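Long-range contact in domain of unknown function (Pectobacterium atrosepticum SCRI1043, PDB 3CJL), which is of unknown function and belongs to the DUF3861 family, forming a two-chain assembly in which a beta hairpin is joined to a set of helices: residues G3-T9 with S21-H27. Numbering follows the deposited sequence.
Sequences GNIYQIT and SFEFSLH
Strands 4-12 and 19-26 form an antiparallel beta hairpin, in which Asn4, Tyr6 and Ile8 face Leu26, Phe24 and Phe22 as hydrogen-bonded pairs. Each pair exchanges two backbone bonds; the one from Ile8 N to Phe22 O is 2.8 Å long. Between them lie the non-hydrogen-bonded pairs, with CA atoms nearer each other; there Ser25 CA also makes a CA-H...O contact of 3.2 Å with Asn4 O.

As the side chains alternate, the hairpin gains two unlike faces. On the mostly buried one, with Tyr6, Ile8, Phe22, Phe24 and Leu26, chi1 of 62° at Phe22 places CG between the backbone N and the carbonyl carbon, and the ring swings back over the neighbouring strand to Ile8; CB of Ile8 then stands over one ring face, off-centre, in a CH-pi contact 3.9 Å from the ring centroid. Farther along, Tyr6 and Leu26 cross at about a right angle, with Tyr6 CE2 3.9 Å from Leu26 CD1. The Tyr6 hydroxyl accepts a hydrogen bond from the backbone N of Leu30, while Phe24 leans on Leu57 and Val61 of helix 45-64.

The other face is largely polar. Gln7 bends at chi2 (73°), bringing its amide over the partner strand; NE2 donates to Ser21 OG at 2.9 Å, with the oxygen in the amide plane. The same Ser21 OG lies 3.1 Å from Thr9 OG1 in a second hydrogen bond, so two side chains of one strand hold a single hydroxyl of the other. Next to this group the extended Glu23 passes its carboxylate carbon 3.4 Å from Ile5 CG2, and its OE1 forms a salt bridge with Lys13 of the second subunit.

Residues 6-9 also pair with an antiparallel strand of that subunit, making this an amphipathic beta hairpin whose sheet continues across the interface of a two-chain assembly.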
# COMPACT_ATOMS: atom_id res chain seq x y z
N GLY A 3 1.76 9.30 15.61
CA GLY A 3 2.42 9.27 14.31
C GLY A 3 3.79 8.63 14.42
O GLY A 3 4.54 8.94 15.33
N ASN A 4 4.09 7.71 13.51
CA ASN A 4 5.39 7.08 13.42
C ASN A 4 5.95 7.43 12.04
O ASN A 4 5.26 7.24 11.04
CB ASN A 4 5.27 5.56 13.57
CG ASN A 4 4.67 5.15 14.92
OD1 ASN A 4 3.46 4.98 15.07
ND2 ASN A 4 5.52 4.94 15.88
N ILE A 5 7.19 7.90 11.99
CA ILE A 5 7.82 8.39 10.76
C ILE A 5 8.72 7.31 10.16
O ILE A 5 9.54 6.72 10.85
CB ILE A 5 8.63 9.68 11.01
CG1 ILE A 5 7.75 10.76 11.68
CG2 ILE A 5 9.16 10.23 9.71
CD1 ILE A 5 8.56 11.94 12.23
N TYR A 6 8.52 7.06 8.87
CA TYR A 6 9.28 6.05 8.15
C TYR A 6 9.85 6.68 6.92
O TYR A 6 9.29 7.67 6.44
CB TYR A 6 8.39 4.86 7.73
CG TYR A 6 7.69 4.20 8.89
CD1 TYR A 6 8.29 3.16 9.59
CD2 TYR A 6 6.42 4.62 9.30
CE1 TYR A 6 7.66 2.57 10.68
CE2 TYR A 6 5.78 4.04 10.40
CZ TYR A 6 6.40 3.02 11.08
OH TYR A 6 5.78 2.43 12.16
N GLN A 7 10.98 6.15 6.44
CA GLN A 7 11.45 6.43 5.10
C GLN A 7 11.12 5.19 4.26
O GLN A 7 11.47 4.08 4.63
CB GLN A 7 12.95 6.69 5.03
CG GLN A 7 13.42 7.26 3.67
CD GLN A 7 13.01 8.72 3.46
OE1 GLN A 7 12.63 9.41 4.40
NE2 GLN A 7 13.10 9.18 2.22
N ILE A 8 10.45 5.41 3.12
CA ILE A 8 10.10 4.34 2.21
C ILE A 8 10.93 4.49 0.94
O ILE A 8 10.91 5.54 0.29
CB ILE A 8 8.60 4.38 1.80
CG1 ILE A 8 7.67 4.57 3.01
CG2 ILE A 8 8.24 3.14 0.97
CD1 ILE A 8 7.86 3.61 4.10
N THR A 9 11.63 3.42 0.55
CA THR A 9 12.45 3.42 -0.64
C THR A 9 12.03 2.26 -1.53
O THR A 9 11.86 1.15 -1.04
CB THR A 9 13.95 3.29 -0.26
OG1 THR A 9 14.27 4.29 0.71
CG2 THR A 9 14.90 3.41 -1.49
N SER A 21 12.44 7.52 -3.07
CA SER A 21 12.50 7.54 -1.62
C SER A 21 11.68 8.70 -1.10
O SER A 21 11.82 9.84 -1.59
CB SER A 21 13.93 7.64 -1.14
OG SER A 21 14.03 7.30 0.23
N PHE A 22 10.83 8.42 -0.12
CA PHE A 22 10.01 9.45 0.50
C PHE A 22 9.76 9.17 1.97
O PHE A 22 9.80 8.02 2.41
CB PHE A 22 8.68 9.62 -0.27
CG PHE A 22 7.82 8.40 -0.27
CD1 PHE A 22 8.05 7.38 -1.18
CD2 PHE A 22 6.76 8.26 0.62
CE1 PHE A 22 7.25 6.24 -1.20
CE2 PHE A 22 5.97 7.14 0.60
CZ PHE A 22 6.22 6.12 -0.32
N GLU A 23 9.54 10.23 2.72
CA GLU A 23 9.22 10.11 4.13
C GLU A 23 7.72 9.95 4.25
O GLU A 23 6.96 10.57 3.50
CB GLU A 23 9.63 11.32 4.92
CG GLU A 23 9.24 11.25 6.39
CD GLU A 23 9.72 12.45 7.15
OE1 GLU A 23 10.90 12.49 7.47
OE2 GLU A 23 8.90 13.34 7.42
N PHE A 24 7.29 9.12 5.18
CA PHE A 24 5.88 8.95 5.39
C PHE A 24 5.55 8.62 6.83
O PHE A 24 6.27 7.90 7.49
CB PHE A 24 5.34 7.90 4.43
CG PHE A 24 3.87 8.00 4.25
CD1 PHE A 24 3.31 9.17 3.71
CD2 PHE A 24 3.04 6.95 4.63
CE1 PHE A 24 1.92 9.29 3.56
CE2 PHE A 24 1.67 7.06 4.47
CZ PHE A 24 1.11 8.24 3.94
N SER A 25 4.46 9.20 7.31
CA SER A 25 4.03 9.04 8.69
C SER A 25 2.78 8.16 8.74
O SER A 25 1.88 8.37 7.95
CB SER A 25 3.74 10.42 9.28
OG SER A 25 3.31 10.32 10.62
N LEU A 26 2.75 7.17 9.63
CA LEU A 26 1.58 6.32 9.85
C LEU A 26 1.20 6.47 11.30
O LEU A 26 2.06 6.61 12.16
CB LEU A 26 1.87 4.83 9.60
CG LEU A 26 2.38 4.40 8.22
CD1 LEU A 26 2.78 2.94 8.25
CD2 LEU A 26 1.35 4.67 7.11
N HIS A 27 -0.10 6.39 11.57
CA HIS A 27 -0.64 6.48 12.93
C HIS A 27 -0.82 5.15 13.63
O HIS A 27 -1.63 5.02 14.54
CB HIS A 27 -1.90 7.30 12.89
CG HIS A 27 -1.62 8.71 12.54
ND1 HIS A 27 -1.04 9.57 13.43
CD2 HIS A 27 -1.72 9.38 11.37
CE1 HIS A 27 -0.85 10.74 12.85
NE2 HIS A 27 -1.26 10.65 11.60